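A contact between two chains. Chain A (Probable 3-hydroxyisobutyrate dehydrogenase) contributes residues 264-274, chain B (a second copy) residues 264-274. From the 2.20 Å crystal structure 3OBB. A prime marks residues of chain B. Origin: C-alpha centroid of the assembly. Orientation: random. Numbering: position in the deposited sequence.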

# COMPACT_ATOMS: atom_id res chain seq x y z
N THR A 264 4.11 7.72 -5.87
CA THR A 264 3.98 8.07 -4.45
C THR A 264 3.29 6.97 -3.62
O THR A 264 2.17 7.17 -3.08
CB THR A 264 3.21 9.38 -4.29
OG1 THR A 264 1.97 9.27 -5.02
CG2 THR A 264 4.04 10.51 -4.81
N PRO A 265 3.95 5.79 -3.49
CA PRO A 265 3.27 4.68 -2.83
C PRO A 265 2.93 4.94 -1.37
O PRO A 265 1.87 4.52 -0.91
CB PRO A 265 4.24 3.51 -2.99
CG PRO A 265 5.57 4.11 -3.30
CD PRO A 265 5.31 5.42 -3.97
N MSE A 266 3.78 5.66 -0.66
CA MSE A 266 3.48 5.91 0.75
C MSE A 266 2.41 6.97 0.88
O MSE A 266 1.43 6.74 1.57
CB MSE A 266 4.74 6.28 1.57
CG MSE A 266 5.96 5.48 1.20
SE MSE A 266 5.81 3.56 1.67
CE MSE A 266 5.11 3.90 3.39
N GLY A 267 2.59 8.11 0.20
CA GLY A 267 1.58 9.20 0.18
C GLY A 267 0.20 8.70 -0.27
O GLY A 267 -0.76 8.90 0.45
N SER A 268 0.11 8.06 -1.45
CA SER A 268 -1.14 7.42 -1.93
C SER A 268 -1.80 6.50 -0.89
O SER A 268 -3.02 6.56 -0.70
CB SER A 268 -0.90 6.59 -3.21
OG SER A 268 -0.29 7.41 -4.18
N LEU A 269 -1.02 5.62 -0.27
CA LEU A 269 -1.55 4.80 0.81
C LEU A 269 -2.01 5.69 1.95
O LEU A 269 -3.09 5.48 2.50
CB LEU A 269 -0.53 3.79 1.31
CG LEU A 269 -0.96 2.41 1.83
CD1 LEU A 269 0.05 1.90 2.85
CD2 LEU A 269 -2.42 2.22 2.33
N ALA A 270 -1.23 6.71 2.31
CA ALA A 270 -1.65 7.61 3.40
C ALA A 270 -3.03 8.17 3.07
O ALA A 270 -3.92 8.19 3.92
CB ALA A 270 -0.63 8.75 3.63
N LEU A 271 -3.21 8.58 1.82
CA LEU A 271 -4.48 9.13 1.38
C LEU A 271 -5.64 8.13 1.48
O LEU A 271 -6.70 8.47 1.98
CB LEU A 271 -4.37 9.71 -0.04
CG LEU A 271 -5.64 10.29 -0.71
CD1 LEU A 271 -6.31 11.41 0.10
CD2 LEU A 271 -5.32 10.77 -2.13
N SER A 272 -5.41 6.89 1.08
CA SER A 272 -6.41 5.84 1.26
C SER A 272 -6.85 5.67 2.71
O SER A 272 -8.02 5.49 2.97
CB SER A 272 -5.89 4.53 0.69
OG SER A 272 -5.69 4.69 -0.72
N LEU A 273 -5.91 5.76 3.64
CA LEU A 273 -6.16 5.61 5.08
C LEU A 273 -6.91 6.83 5.65
O LEU A 273 -7.85 6.68 6.46
CB LEU A 273 -4.85 5.34 5.83
CG LEU A 273 -4.16 4.01 5.45
CD1 LEU A 273 -2.83 3.86 6.18
CD2 LEU A 273 -5.05 2.69 5.70
N TYR A 274 -6.53 8.02 5.18
CA TYR A 274 -7.29 9.23 5.52
C TYR A 274 -8.72 9.14 5.03
O TYR A 274 -9.64 9.54 5.73
CB TYR A 274 -6.57 10.52 5.13
CG TYR A 274 -5.62 10.89 6.23
CD1 TYR A 274 -6.11 11.43 7.43
CD2 TYR A 274 -4.25 10.60 6.15
CE1 TYR A 274 -5.27 11.73 8.49
CE2 TYR A 274 -3.39 10.88 7.22
CZ TYR A 274 -3.91 11.43 8.39
OH TYR A 274 -3.10 11.69 9.45
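Chain B (264-274) TPMGSLALSLY

Chain B meets chain A through the same stretch of sequence, and an exact two-fold axis relates the two copies. Each contact between unlike residues therefore occurs twice; the Met266 and Leu269 self-pairs occur once, across the axis. In chain B, Thr264′ is in the loop before the helix, with phi/psi of -126/66°. It holds the N-cap position. Residues 265 to 274 then form a helix that continues later in the chain. Its backbone is regular, with hydrogen bonds from the amide N of each residue from Ser268′ to Tyr274′ to the carbonyl O four positions back. They run from Ser268′ N to Thr264′ O at 2.8 Å through to Tyr274′ N to Ala270′ O at 2.9 Å.

The helix of chain B runs roughly antiparallel to that of chain A. The angle between their N-to-C directions is 152°, and the axes come within 10.5 Å. In register, Met266′ lies opposite Met266, with 6.7 Å from CA to CA. From there the helices run in nearly opposed directions, so Pro265′ near the start of one helix meets Leu269 and Leu273 farther along the other.

Met266′ covers the most surface, 84 Å². It is a selenomethionine in an m, m, m conformation. Its CA-to-CB bond points sideways, but the end of the side chain comes nearer to chain A. SE of Met266′ lies 3.7 Å from CD1 of Leu269 and 4.1 Å from CD1 of Leu273. The selenium thus packs against two leucines spaced one helical turn apart. The two terminal methyls, CE of Met266′ and CE of Met266, are modelled 2.9 Å apart. This is too close for two methyl groups and should be read as a clash in the model.

Leu269′ is next, with 51 Å² covered. Its CA-to-CB bond points toward chain A. Its chi1 of -147° lies between rotamer wells, and chi2 is t. The methyl CD1 reaches several groups at once. CD1 of Leu269′ is 3.3 Å from the carbonyl O of Pro265, 3.9 Å from CB of Pro265 and 3.7 Å from SE of Met266. It also meets its own symmetry mate, with 4.0 Å between CD1 of Leu269′ and CD1 of Leu269.

Pro265′ and Leu273′ cover 39 and 38 Å². In both, the CA-to-CB bond points toward chain A. CG of Pro265′ lies 3.8 Å from CD1 of Leu273, and CD1 of Leu273′ lies 3.8 Å from CG of Pro265. These pairs extend the apolar patch beyond the central methionines and leucines.

The side-chain contacts are apolar. No hydrogen bond crosses between the stretches, and together they bury 441 Å². Thr264′ OG1, Ser268′ OG and Tyr274′ OH are hydrogen-bonded elsewhere in the structure. Ser268′ OG donates to Thr264′ O at 2.7 Å, the same carbonyl that accepts from Ser268′ N. Thr264′, Gly267′, Leu271′, Ser272′ and Tyr274′ take no part in the contact. Spacing along the sequence explains the pattern: positions 265, 266, 269 and 273 fall on one side of the helix.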

# COMPACT_ATOMS: atom_id res chain seq x y z
N THR B 264 0.12 -2.91 10.13
CA THR B 264 1.28 -2.10 9.73
C THR B 264 1.30 -1.76 8.22
O THR B 264 2.20 -2.20 7.48
CB THR B 264 2.58 -2.80 10.11
OG1 THR B 264 2.55 -4.13 9.57
CG2 THR B 264 2.71 -2.83 11.60
N PRO B 265 0.30 -0.96 7.77
CA PRO B 265 0.21 -0.73 6.33
C PRO B 265 1.41 -0.01 5.74
O PRO B 265 1.82 -0.32 4.62
CB PRO B 265 -1.08 0.09 6.16
CG PRO B 265 -1.38 0.65 7.52
CD PRO B 265 -0.78 -0.28 8.52
N MSE B 266 2.00 0.92 6.48
CA MSE B 266 3.15 1.63 5.92
C MSE B 266 4.38 0.75 5.95
O MSE B 266 5.03 0.61 4.93
CB MSE B 266 3.41 2.98 6.63
CG MSE B 266 2.15 3.74 6.95
SE MSE B 266 1.17 4.38 5.35
CE MSE B 266 2.73 5.01 4.50
N GLY B 267 4.68 0.15 7.11
CA GLY B 267 5.82 -0.79 7.26
C GLY B 267 5.75 -1.94 6.25
O GLY B 267 6.70 -2.15 5.52
N SER B 268 4.62 -2.69 6.21
CA SER B 268 4.39 -3.73 5.19
C SER B 268 4.64 -3.27 3.75
O SER B 268 5.28 -3.99 2.97
CB SER B 268 2.94 -4.28 5.25
OG SER B 268 2.67 -4.70 6.57
N LEU B 269 4.11 -2.11 3.38
CA LEU B 269 4.40 -1.55 2.06
C LEU B 269 5.90 -1.27 1.96
O LEU B 269 6.51 -1.59 0.94
CB LEU B 269 3.62 -0.28 1.79
CG LEU B 269 3.15 0.08 0.37
CD1 LEU B 269 3.02 1.60 0.24
CD2 LEU B 269 3.90 -0.54 -0.84
N ALA B 270 6.51 -0.71 3.00
CA ALA B 270 7.96 -0.44 2.94
C ALA B 270 8.69 -1.74 2.62
O ALA B 270 9.57 -1.76 1.76
CB ALA B 270 8.48 0.18 4.26
N LEU B 271 8.28 -2.82 3.28
CA LEU B 271 8.89 -4.12 3.06
C LEU B 271 8.72 -4.62 1.62
O LEU B 271 9.68 -5.09 1.02
CB LEU B 271 8.39 -5.15 4.07
CG LEU B 271 8.87 -6.61 3.96
CD1 LEU B 271 10.41 -6.76 4.01
CD2 LEU B 271 8.22 -7.48 5.04
N SER B 272 7.53 -4.47 1.06
CA SER B 272 7.32 -4.81 -0.35
C SER B 272 8.26 -4.08 -1.30
O SER B 272 8.75 -4.66 -2.24
CB SER B 272 5.86 -4.56 -0.72
OG SER B 272 5.03 -5.44 0.06
N LEU B 273 8.51 -2.81 -1.02
CA LEU B 273 9.39 -1.95 -1.84
C LEU B 273 10.87 -2.33 -1.67
O LEU B 273 11.63 -2.39 -2.66
CB LEU B 273 9.14 -0.47 -1.51
CG LEU B 273 7.71 0.04 -1.87
CD1 LEU B 273 7.53 1.48 -1.45
CD2 LEU B 273 7.31 -0.12 -3.42
N TYR B 274 11.25 -2.66 -0.44
CA TYR B 274 12.59 -3.21 -0.20
C TYR B 274 12.79 -4.51 -0.93
O TYR B 274 13.86 -4.75 -1.49
CB TYR B 274 12.95 -3.26 1.29
CG TYR B 274 13.51 -1.93 1.70
CD1 TYR B 274 14.80 -1.56 1.31
CD2 TYR B 274 12.71 -0.98 2.36
CE1 TYR B 274 15.32 -0.30 1.61
CE2 TYR B 274 13.22 0.30 2.66
CZ TYR B 274 14.52 0.62 2.27
OH TYR B 274 15.02 1.87 2.54